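Local coordinates for protein N-acyl GLM peudo-teicoplanin deacetylase (Actinoplanes teichomyceticus, PDB 2X9L) that probably removes the acyl group from an N-acylated glucosamine of teicoplanin pseudoaglycone, as a zinc-dependent deacetylase of the PIG-L family, at residues A[15-20]-A[74-79]; A[46-51]-A[94-99]; A[166-171]-A[196-201]. All coordinates share one frame; numbering follows the deposited sequence.

Interaction 1: A[15-20]-A[74-79]. With ZN (zinc ion), chain B; BOG (octyl beta-D-glucopyranoside), chain C.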
loop_
_atom_site.group_PDB
_atom_site.type_symbol
_atom_site.label_atom_id
_atom_site.label_comp_id
_atom_site.label_asym_id
_atom_site.label_seq_id
_atom_site.Cartn_x
_atom_site.Cartn_y
_atom_site.Cartn_z
ATOM N N PRO A 15 0.873 0.991 2.321
ATOM C CA PRO A 15 1.339 2.337 2.665
ATOM C C PRO A 15 0.179 3.232 3.095
ATOM O O PRO A 15 0.222 3.810 4.183
ATOM C CB PRO A 15 1.939 2.861 1.355
ATOM C CG PRO A 15 2.224 1.631 0.548
ATOM C CD PRO A 15 1.179 0.626 0.928
ATOM N N HIS A 16 -0.839 3.341 2.244
ATOM C CA HIS A 16 -1.967 4.226 2.512
ATOM C C HIS A 16 -3.258 3.459 2.584
ATOM O O HIS A 16 -3.314 2.286 2.221
ATOM C CB HIS A 16 -2.117 5.285 1.412
ATOM C CG HIS A 16 -0.921 6.169 1.266
ATOM N ND1 HIS A 16 -0.157 6.211 0.118
ATOM C CD2 HIS A 16 -0.346 7.035 2.130
ATOM C CE1 HIS A 16 0.836 7.063 0.286
ATOM N NE2 HIS A 16 0.738 7.584 1.494
ATOM N N LEU A 17 -4.305 4.154 3.020
ATOM C CA LEU A 17 -5.632 3.568 3.122
ATOM C C LEU A 17 -6.240 3.460 1.725
ATOM O O LEU A 17 -6.895 4.380 1.249
ATOM C CB LEU A 17 -6.512 4.417 4.038
ATOM C CG LEU A 17 -5.971 4.459 5.475
ATOM C CD1 LEU A 17 -6.538 5.649 6.253
ATOM C CD2 LEU A 17 -6.191 3.139 6.238
ATOM N N ASP A 18 -5.944 2.342 1.078
ATOM C CA ASP A 18 -6.505 1.904 -0.209
ATOM C C ASP A 18 -5.513 1.115 -1.061
ATOM O O ASP A 18 -5.911 0.383 -1.966
ATOM C CB ASP A 18 -7.122 3.030 -1.043
ATOM C CG ASP A 18 -6.115 4.059 -1.510
ATOM O OD1 ASP A 18 -4.926 3.995 -1.119
ATOM O OD2 ASP A 18 -6.537 4.963 -2.269
ATOM N N ASP A 19 -4.227 1.219 -0.750
ATOM C CA ASP A 19 -3.232 0.611 -1.635
ATOM C C ASP A 19 -3.350 -0.904 -1.738
ATOM O O ASP A 19 -3.250 -1.450 -2.831
ATOM C CB ASP A 19 -1.815 0.973 -1.217
ATOM C CG ASP A 19 -1.476 2.423 -1.485
ATOM O OD1 ASP A 19 -1.605 2.877 -2.642
ATOM O OD2 ASP A 19 -1.040 3.090 -0.527
ATOM N N ALA A 20 -3.526 -1.582 -0.605
ATOM C CA ALA A 20 -3.575 -3.041 -0.620
ATOM C C ALA A 20 -4.793 -3.554 -1.395
ATOM O O ALA A 20 -4.701 -4.544 -2.121
ATOM C CB ALA A 20 -3.588 -3.590 0.791
ATOM N N TYR A 74 -12.231 9.875 8.026
ATOM C CA TYR A 74 -13.035 9.466 6.872
ATOM C C TYR A 74 -12.399 8.279 6.149
ATOM O O TYR A 74 -13.074 7.328 5.791
ATOM C CB TYR A 74 -13.190 10.606 5.872
ATOM C CG TYR A 74 -14.347 11.549 6.127
ATOM C CD1 TYR A 74 -14.246 12.566 7.074
ATOM C CD2 TYR A 74 -15.527 11.451 5.387
ATOM C CE1 TYR A 74 -15.297 13.445 7.306
ATOM C CE2 TYR A 74 -16.584 12.331 5.606
ATOM C CZ TYR A 74 -16.461 13.321 6.570
ATOM O OH TYR A 74 -17.500 14.204 6.799
ATOM N N ARG A 75 -11.091 8.349 5.923
ATOM C CA ARG A 75 -10.421 7.279 5.174
ATOM C C ARG A 75 -10.318 5.984 5.970
ATOM O O ARG A 75 -10.409 4.893 5.416
ATOM C CB ARG A 75 -9.031 7.726 4.713
ATOM C CG ARG A 75 -9.061 8.905 3.764
ATOM C CD ARG A 75 -7.665 9.184 3.207
ATOM N NE ARG A 75 -7.195 8.106 2.342
ATOM C CZ ARG A 75 -6.028 8.136 1.698
ATOM N NH1 ARG A 75 -5.219 9.182 1.849
ATOM N NH2 ARG A 75 -5.662 7.130 0.921
ATOM N N ARG A 76 -10.126 6.092 7.278
ATOM C CA ARG A 76 -10.090 4.898 8.095
ATOM C C ARG A 76 -11.428 4.160 7.986
ATOM O O ARG A 76 -11.464 2.948 7.869
ATOM C CB ARG A 76 -9.807 5.246 9.556
ATOM C CG ARG A 76 -8.336 5.540 9.867
ATOM C CD ARG A 76 -8.160 5.781 11.357
ATOM N NE ARG A 76 -6.757 5.924 11.759
ATOM C CZ ARG A 76 -6.320 5.756 13.009
ATOM N NH1 ARG A 76 -7.169 5.415 13.970
ATOM N NH2 ARG A 76 -5.034 5.905 13.297
ATOM N N LYS A 77 -12.529 4.891 8.038
ATOM C CA LYS A 77 -13.846 4.260 7.902
ATOM C C LYS A 77 -14.039 3.606 6.539
ATOM O O LYS A 77 -14.620 2.524 6.435
ATOM C CB LYS A 77 -14.958 5.282 8.169
ATOM C CG LYS A 77 -14.977 5.742 9.615
ATOM C CD LYS A 77 -16.134 6.678 9.891
ATOM C CE LYS A 77 -16.326 6.857 11.383
ATOM N NZ LYS A 77 -17.392 7.851 11.689
ATOM N N GLU A 78 -13.556 4.263 5.491
ATOM C CA GLU A 78 -13.612 3.677 4.158
ATOM C C GLU A 78 -12.834 2.370 4.124
ATOM O O GLU A 78 -13.281 1.374 3.548
ATOM C CB GLU A 78 -13.029 4.644 3.122
ATOM C CG GLU A 78 -13.900 5.833 2.875
ATOM C CD GLU A 78 -13.313 6.804 1.867
ATOM O OE1 GLU A 78 -12.094 6.725 1.553
ATOM O OE2 GLU A 78 -14.084 7.659 1.396
ATOM N N ASP A 79 -11.653 2.389 4.730
ATOM C CA ASP A 79 -10.780 1.224 4.736
ATOM C C ASP A 79 -11.438 0.058 5.471
ATOM O O ASP A 79 -11.376 -1.090 5.033
ATOM C CB ASP A 79 -9.437 1.597 5.386
ATOM C CG ASP A 79 -8.412 0.490 5.287
ATOM O OD1 ASP A 79 -8.024 0.130 4.150
ATOM O OD2 ASP A 79 -7.988 -0.028 6.345
HETATM ZN ZN ZN B . -0.561 4.934 -1.595
HETATM C C1 BOG C . -1.256 10.105 -3.108
HETATM O O1 BOG C . -0.512 10.012 -4.286
HETATM C C2 BOG C . -2.113 8.899 -2.698
HETATM O O2 BOG C . -2.817 8.234 -3.697
HETATM C C3 BOG C . -2.740 8.935 -1.297
HETATM O O3 BOG C . -3.325 7.793 -0.816
HETATM C C4 BOG C . -2.139 9.904 -0.261
HETATM O O4 BOG C . -2.875 10.112 0.899
HETATM C C5 BOG C . -1.268 11.062 -0.785
HETATM O O5 BOG C . -0.716 10.966 -2.107
HETATM C C6 BOG C . -0.428 11.818 0.203
HETATM O O6 BOG C . 0.659 11.059 0.588
HETATM C "C1'" BOG C . 0.070 11.167 -4.796
HETATM C "C2'" BOG C . 0.850 11.004 -6.078
HETATM C "C3'" BOG C . 2.351 11.084 -6.015
HETATM C "C4'" BOG C . 2.977 12.454 -5.854
HETATM C "C5'" BOG C . 4.443 12.542 -5.469
HETATM C "C6'" BOG C . 4.824 13.481 -4.351
HETATM C "C7'" BOG C . 4.859 12.935 -2.947
HETATM C "C8'" BOG C . 3.574 12.822 -2.182
HETATM O O HOH W 1 -5.364 -0.085 3.519
HETATM O O HOH W 2 -9.210 6.189 1.560
HETATM O O HOH W 3 -2.743 5.630 -2.300
#
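The metal-binding turn after strand 9-14, with the PIG-L family sequence His-Leu-Asp-Asp, here meets helix 71-86 and a bound octyl glucoside. Leu17 fills the joint: its CD1 lies 3.6 Å from Arg75 CB, and its other methyl, CD2, rests against the carboxylate carbon of Asp79 as the two side chains cross at about a right angle. OD1 of Asp79 is hydrogen-bonded to Tyr229 and OD2 to His92, so the leucine meets a carboxylate already tied down. Arg75 supplies the polar half. Its chain bends at chi3 (67°), which folds the guanidinium back toward the turn; NH2 then donates to Leu17 O at 3.0 Å, approaching from above the carbonyl plane, and also to O3 of the glucoside, while NH1 donates to O4 of the sugar at 2.7 Å. A water joins Leu17 O, Arg75 NE and Glu78 OE1, adding a second donor to that carbonyl. Asp18 OD1 stands 3.8 Å from Arg75 NH2, a long salt bridge. On the metal side, zinc takes ND1 of His16 at 2.2 Å and both oxygens of Asp19, with His164 and a water as further ligands. Asp19 OD2 also accepts the backbone N-H of His16 through its anti lone pair, and Asp163 takes NE2 of the imidazole, so the ring is held at both nitrogens. C4 of the glucoside lies 4.0 Å above the plane of the His16 ring, over its centre, where a substrate sugar would probably sit. Such a histidine-aspartate-histidine zinc site is typical of PIG-L deacetylases.

Interaction 2: A[46-51]-A[94-99]; sequences GAAQPP and RFLDSI. With BOG (octyl beta-D-glucopyranoside), chain C.
Gly46 N donates to Phe95 O at 2.8 Å, the one direct hydrogen bond between the two segments; the N-H points at the oxygen with an angle of 150° and comes from above the carbonyl plane. Beside it, Gly46 CA approaches Arg94 O at 3.4 Å in a CA-H...O contact. A beta carbon on Gly46 would run into the carbonyl oxygens of Arg94 and Phe95; the lack of a side chain is what lets the two backbones come this close. Leu96 makes the side-chain part of the contact through a single methyl: CD2 is 3.1 Å from Ala47 O and packs on Ala48 CB at 4.1 Å. With CG anti to its carbonyl carbon (chi1 -70°), the leucine reaches across to the 46-51 loop. A water forms a further bridge, donating to Gly46 O and accepting from Asp97 N, 2.9 Å from each.

In the next shell, Phe95 turns away from the 46-51 loop. Arg94 CG lies over the centre of its ring, and helix 126-147 receives the phenyl group, while Asp139 and Glu135 of that helix form salt bridges with the Arg94 guanidinium. The carboxylate of Asp97 faces the glucoside instead. Its OD1 accepts from O6 of the sugar at 2.6 Å. Ser98 OG donates to that same O6, also at 2.6 Å, so two neighbouring residues grip one hydroxyl, and CG2 of Ile99 touches C6. Asp163 accepts the backbone N-H of Ser98 and helps to position this turn. Loops following parallel strands 37-42 and 89-92 thus meet at Gly46 and Phe95, and the 94-99 loop runs on to the glucoside, as in a Rossmann-like alpha/beta fold whose active site lies at the C-terminal ends of the parallel strands.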
loop_
_atom_site.group_PDB
_atom_site.type_symbol
_atom_site.label_atom_id
_atom_site.label_comp_id
_atom_site.label_asym_id
_atom_site.label_seq_id
_atom_site.Cartn_x
_atom_site.Cartn_y
_atom_site.Cartn_z
ATOM N N GLY A 46 -2.055 7.288 10.510
ATOM C CA GLY A 46 -1.988 8.049 11.739
ATOM C C GLY A 46 -2.937 9.224 11.814
ATOM O O GLY A 46 -3.119 9.956 10.844
ATOM N N ALA A 47 -3.511 9.428 12.994
ATOM C CA ALA A 47 -4.465 10.509 13.181
ATOM C C ALA A 47 -3.790 11.851 12.950
ATOM O O ALA A 47 -2.641 12.072 13.360
ATOM C CB ALA A 47 -5.085 10.441 14.569
ATOM N N ALA A 48 -4.502 12.737 12.266
ATOM C CA ALA A 48 -3.980 14.056 11.952
ATOM C C ALA A 48 -5.025 15.087 12.336
ATOM O O ALA A 48 -6.217 14.869 12.149
ATOM C CB ALA A 48 -3.656 14.156 10.466
ATOM N N GLN A 49 -4.576 16.205 12.884
ATOM C CA GLN A 49 -5.484 17.278 13.264
ATOM C C GLN A 49 -4.955 18.613 12.749
ATOM O O GLN A 49 -3.756 18.769 12.562
ATOM C CB GLN A 49 -5.685 17.312 14.782
ATOM C CG GLN A 49 -6.804 16.390 15.260
ATOM C CD GLN A 49 -7.093 16.520 16.752
ATOM O OE1 GLN A 49 -6.239 16.960 17.528
ATOM N NE2 GLN A 49 -8.302 16.130 17.159
ATOM N N PRO A 50 -5.857 19.572 12.501
ATOM C CA PRO A 50 -5.406 20.889 12.043
ATOM C C PRO A 50 -4.439 21.466 13.066
ATOM O O PRO A 50 -4.435 20.994 14.205
ATOM C CB PRO A 50 -6.694 21.714 12.021
ATOM C CG PRO A 50 -7.810 20.721 11.978
ATOM C CD PRO A 50 -7.312 19.532 12.737
ATOM N N PRO A 51 -3.636 22.470 12.678
ATOM C CA PRO A 51 -3.630 23.104 11.354
ATOM C C PRO A 51 -3.037 22.212 10.270
ATOM O O PRO A 51 -2.017 21.535 10.483
ATOM C CB PRO A 51 -2.727 24.334 11.550
ATOM C CG PRO A 51 -2.558 24.482 13.025
ATOM C CD PRO A 51 -2.652 23.093 13.573
ATOM N N ARG A 94 0.279 4.220 13.013
ATOM C CA ARG A 94 0.372 5.503 13.683
ATOM C C ARG A 94 1.035 6.584 12.844
ATOM O O ARG A 94 1.064 7.746 13.251
ATOM C CB ARG A 94 1.161 5.345 14.983
ATOM C CG ARG A 94 2.615 4.914 14.740
ATOM C CD ARG A 94 3.466 5.017 16.000
ATOM N NE ARG A 94 4.726 4.282 15.900
ATOM C CZ ARG A 94 5.938 4.839 15.873
ATOM N NH1 ARG A 94 6.072 6.152 15.922
ATOM N NH2 ARG A 94 7.025 4.073 15.783
ATOM N N PHE A 95 1.586 6.216 11.693
ATOM C CA PHE A 95 2.405 7.172 10.942
ATOM C C PHE A 95 1.588 8.140 10.098
ATOM O O PHE A 95 0.560 7.782 9.532
ATOM C CB PHE A 95 3.449 6.425 10.105
ATOM C CG PHE A 95 4.302 5.525 10.930
ATOM C CD1 PHE A 95 3.954 4.188 11.102
ATOM C CD2 PHE A 95 5.416 6.018 11.590
ATOM C CE1 PHE A 95 4.720 3.367 11.890
ATOM C CE2 PHE A 95 6.187 5.188 12.383
ATOM C CZ PHE A 95 5.831 3.861 12.526
ATOM N N LEU A 96 2.060 9.380 10.018
ATOM C CA LEU A 96 1.315 10.406 9.322
ATOM C C LEU A 96 1.595 10.361 7.837
ATOM O O LEU A 96 2.747 10.307 7.431
ATOM C CB LEU A 96 1.712 11.791 9.858
ATOM C CG LEU A 96 1.273 12.148 11.274
ATOM C CD1 LEU A 96 1.873 13.512 11.650
ATOM C CD2 LEU A 96 -0.240 12.163 11.366
ATOM N N ASP A 97 0.529 10.417 7.045
ATOM C CA ASP A 97 0.605 10.574 5.594
ATOM C C ASP A 97 1.536 11.734 5.251
ATOM O O ASP A 97 1.679 12.668 6.023
ATOM C CB ASP A 97 -0.800 10.870 5.064
ATOM C CG ASP A 97 -0.950 10.622 3.569
ATOM O OD1 ASP A 97 -0.005 10.163 2.902
ATOM O OD2 ASP A 97 -2.054 10.888 3.056
ATOM N N SER A 98 2.154 11.667 4.082
ATOM C CA SER A 98 3.145 12.650 3.660
ATOM C C SER A 98 2.649 14.095 3.757
ATOM O O SER A 98 3.432 15.002 4.077
ATOM C CB SER A 98 3.628 12.360 2.243
ATOM O OG SER A 98 2.597 12.568 1.289
ATOM N N ILE A 99 1.365 14.307 3.495
ATOM C CA ILE A 99 0.824 15.662 3.515
ATOM C C ILE A 99 0.677 16.252 4.921
ATOM O O ILE A 99 0.329 17.421 5.071
ATOM C CB ILE A 99 -0.547 15.761 2.814
ATOM C CG1 ILE A 99 -1.529 14.742 3.407
ATOM C CG2 ILE A 99 -0.406 15.570 1.313
ATOM C CD1 ILE A 99 -2.989 14.954 2.919
HETATM C C1 BOG C . -1.256 10.105 -3.108
HETATM O O1 BOG C . -0.512 10.012 -4.286
HETATM C C2 BOG C . -2.113 8.899 -2.698
HETATM O O2 BOG C . -2.817 8.234 -3.697
HETATM C C3 BOG C . -2.740 8.935 -1.297
HETATM O O3 BOG C . -3.325 7.793 -0.816
HETATM C C4 BOG C . -2.139 9.904 -0.261
HETATM O O4 BOG C . -2.875 10.112 0.899
HETATM C C5 BOG C . -1.268 11.062 -0.785
HETATM O O5 BOG C . -0.716 10.966 -2.107
HETATM C C6 BOG C . -0.428 11.818 0.203
HETATM O O6 BOG C . 0.659 11.059 0.588
HETATM C "C1'" BOG C . 0.070 11.167 -4.796
HETATM C "C2'" BOG C . 0.850 11.004 -6.078
HETATM C "C3'" BOG C . 2.351 11.084 -6.015
HETATM C "C4'" BOG C . 2.977 12.454 -5.854
HETATM C "C5'" BOG C . 4.443 12.542 -5.469
HETATM C "C6'" BOG C . 4.824 13.481 -4.351
HETATM C "C7'" BOG C . 4.859 12.935 -2.947
HETATM C "C8'" BOG C . 3.574 12.822 -2.182
HETATM O O HOH W 4 -2.151 9.933 8.157
#

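Interaction 3: A[166-171]-A[196-201]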
loop_
_atom_site.group_PDB
_atom_site.type_symbol
_atom_site.label_atom_id
_atom_site.label_comp_id
_atom_site.label_asym_id
_atom_site.label_seq_id
_atom_site.Cartn_x
_atom_site.Cartn_y
_atom_site.Cartn_z
ATOM N N ALA A 166 9.097 4.058 1.763
ATOM C CA ALA A 166 9.384 3.869 3.186
ATOM C C ALA A 166 8.776 2.554 3.682
ATOM O O ALA A 166 9.403 1.803 4.454
ATOM C CB ALA A 166 8.824 5.034 4.012
ATOM N N THR A 167 7.539 2.302 3.257
ATOM C CA THR A 167 6.815 1.103 3.649
ATOM C C THR A 167 7.543 -0.128 3.136
ATOM O O THR A 167 7.788 -1.071 3.886
ATOM C CB THR A 167 5.376 1.092 3.095
ATOM O OG1 THR A 167 4.646 2.187 3.649
ATOM C CG2 THR A 167 4.655 -0.215 3.461
ATOM N N ARG A 168 7.879 -0.121 1.853
ATOM C CA ARG A 168 8.569 -1.266 1.261
ATOM C C ARG A 168 9.906 -1.529 1.949
ATOM O O ARG A 168 10.217 -2.663 2.304
ATOM C CB ARG A 168 8.801 -1.041 -0.236
ATOM C CG ARG A 168 9.720 -2.095 -0.864
ATOM C CD ARG A 168 10.977 -1.401 -1.337
ATOM N NE ARG A 168 10.732 -0.878 -2.651
ATOM C CZ ARG A 168 11.444 0.062 -3.256
ATOM N NH1 ARG A 168 12.474 0.649 -2.662
ATOM N NH2 ARG A 168 11.096 0.414 -4.473
ATOM N N ASP A 169 10.718 -0.492 2.107
ATOM C CA ASP A 169 12.034 -0.683 2.716
ATOM C C ASP A 169 11.918 -1.183 4.161
ATOM O O ASP A 169 12.595 -2.134 4.547
ATOM C CB ASP A 169 12.864 0.601 2.636
ATOM C CG ASP A 169 13.234 0.975 1.210
ATOM O OD1 ASP A 169 12.891 0.236 0.258
ATOM O OD2 ASP A 169 13.890 2.015 1.046
ATOM N N ALA A 170 11.039 -0.572 4.952
ATOM C CA ALA A 170 10.852 -1.032 6.333
ATOM C C ALA A 170 10.404 -2.501 6.393
ATOM O O ALA A 170 10.888 -3.267 7.237
ATOM C CB ALA A 170 9.865 -0.138 7.070
ATOM N N ALA A 171 9.482 -2.884 5.506
ATOM C CA ALA A 171 9.004 -4.266 5.458
ATOM C C ALA A 171 10.127 -5.231 5.090
ATOM O O ALA A 171 10.221 -6.321 5.650
ATOM C CB ALA A 171 7.828 -4.414 4.480
ATOM N N GLY A 196 8.016 0.311 -14.219
ATOM C CA GLY A 196 7.904 -0.865 -13.374
ATOM C C GLY A 196 9.186 -1.259 -12.659
ATOM O O GLY A 196 9.150 -1.989 -11.670
ATOM N N ALA A 197 10.325 -0.789 -13.153
ATOM C CA ALA A 197 11.588 -1.097 -12.495
ATOM C C ALA A 197 11.636 -0.364 -11.167
ATOM O O ALA A 197 11.157 0.768 -11.070
ATOM C CB ALA A 197 12.765 -0.684 -13.366
ATOM N N VAL A 198 12.187 -1.006 -10.141
ATOM C CA VAL A 198 12.400 -0.334 -8.860
ATOM C C VAL A 198 13.801 -0.596 -8.318
ATOM O O VAL A 198 14.443 -1.580 -8.688
ATOM C CB VAL A 198 11.375 -0.775 -7.796
ATOM C CG1 VAL A 198 9.975 -0.238 -8.131
ATOM C CG2 VAL A 198 11.374 -2.292 -7.657
ATOM N N GLU A 199 14.262 0.288 -7.438
ATOM C CA GLU A 199 15.574 0.143 -6.818
ATOM C C GLU A 199 15.403 -0.287 -5.370
ATOM O O GLU A 199 14.976 0.507 -4.531
ATOM C CB GLU A 199 16.320 1.474 -6.825
ATOM C CG GLU A 199 16.615 2.056 -8.194
ATOM C CD GLU A 199 17.304 3.407 -8.092
ATOM O OE1 GLU A 199 16.865 4.229 -7.255
ATOM O OE2 GLU A 199 18.283 3.646 -8.839
ATOM N N LEU A 200 15.739 -1.532 -5.073
ATOM C CA LEU A 200 15.647 -2.021 -3.701
ATOM C C LEU A 200 16.890 -1.686 -2.885
ATOM O O LEU A 200 17.948 -1.400 -3.438
ATOM C CB LEU A 200 15.412 -3.536 -3.688
ATOM C CG LEU A 200 14.196 -4.023 -4.475
ATOM C CD1 LEU A 200 14.147 -5.547 -4.493
ATOM C CD2 LEU A 200 12.915 -3.440 -3.909
ATOM N N PRO A 201 16.769 -1.741 -1.553
ATOM C CA PRO A 201 17.946 -1.518 -0.715
ATOM C C PRO A 201 19.011 -2.561 -1.029
ATOM O O PRO A 201 18.689 -3.655 -1.501
ATOM C CB PRO A 201 17.411 -1.707 0.707
ATOM C CG PRO A 201 15.926 -1.463 0.606
ATOM C CD PRO A 201 15.544 -1.964 -0.762
#
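An extended loop, 196-201, runs past one side of helix 162-177, the backbones nearest between Asp169 and Pro201, whose CA atoms are 6.9 Å apart. Arg168 carries most of the contact. Bends at chi2 (-116°) and chi3 (-85°) fold its chain, placing the guanidinium between its own helix and the loop. Leu200 CD2 lies over one face of the group, offset toward the rim and 3.6 Å from NE, while Val198 CB comes within 3.5 Å of NH2. That nitrogen donates to Ala156 O. In the plane of the guanidinium, NH1 donates to Asp169 OD1 at 3.0 Å in a nearly straight hydrogen bond (165°) that is part of a salt bridge, met on the syn side of the carboxylate. The same OD1 touches Pro201 CG, so the carboxylate joins the arginine to the proline ring. Without the guanidinium, as with an alanine here, Asp169 is likely to lose its charged mate and Ala156 O a donor, with a gap opened beside Leu200 and Val198. Beyond the contact, Leu200 and Pro201 also pack on Leu172 of helix 162-177, whose other sides lie against helix 126-147 and strand 151-155, while the loop leads on into strand 204-211.

Interactions 1 and 2 have centres 13 Å apart and interlock along the chain, their segments alternating as 15-20, 46-51, 74-79 and 94-99. They meet at the zinc and sugar site: His16 NE2 is 3.0 Å from Asp97 OD1, and both contacts touch the glucoside. Their segments follow, or pack beside, the parallel strands 9-14, 37-42 and 89-92 of the mixed sheet. Interaction 3 comes later in sequence, its centre about 20 Å from that of interaction 1 and across the chain's centre. It still touches interaction 1, where Pro15 meets Thr167. Helix 162-177 therefore spans the two regions, contributing His164 to the zinc and Arg168 to the outer loop.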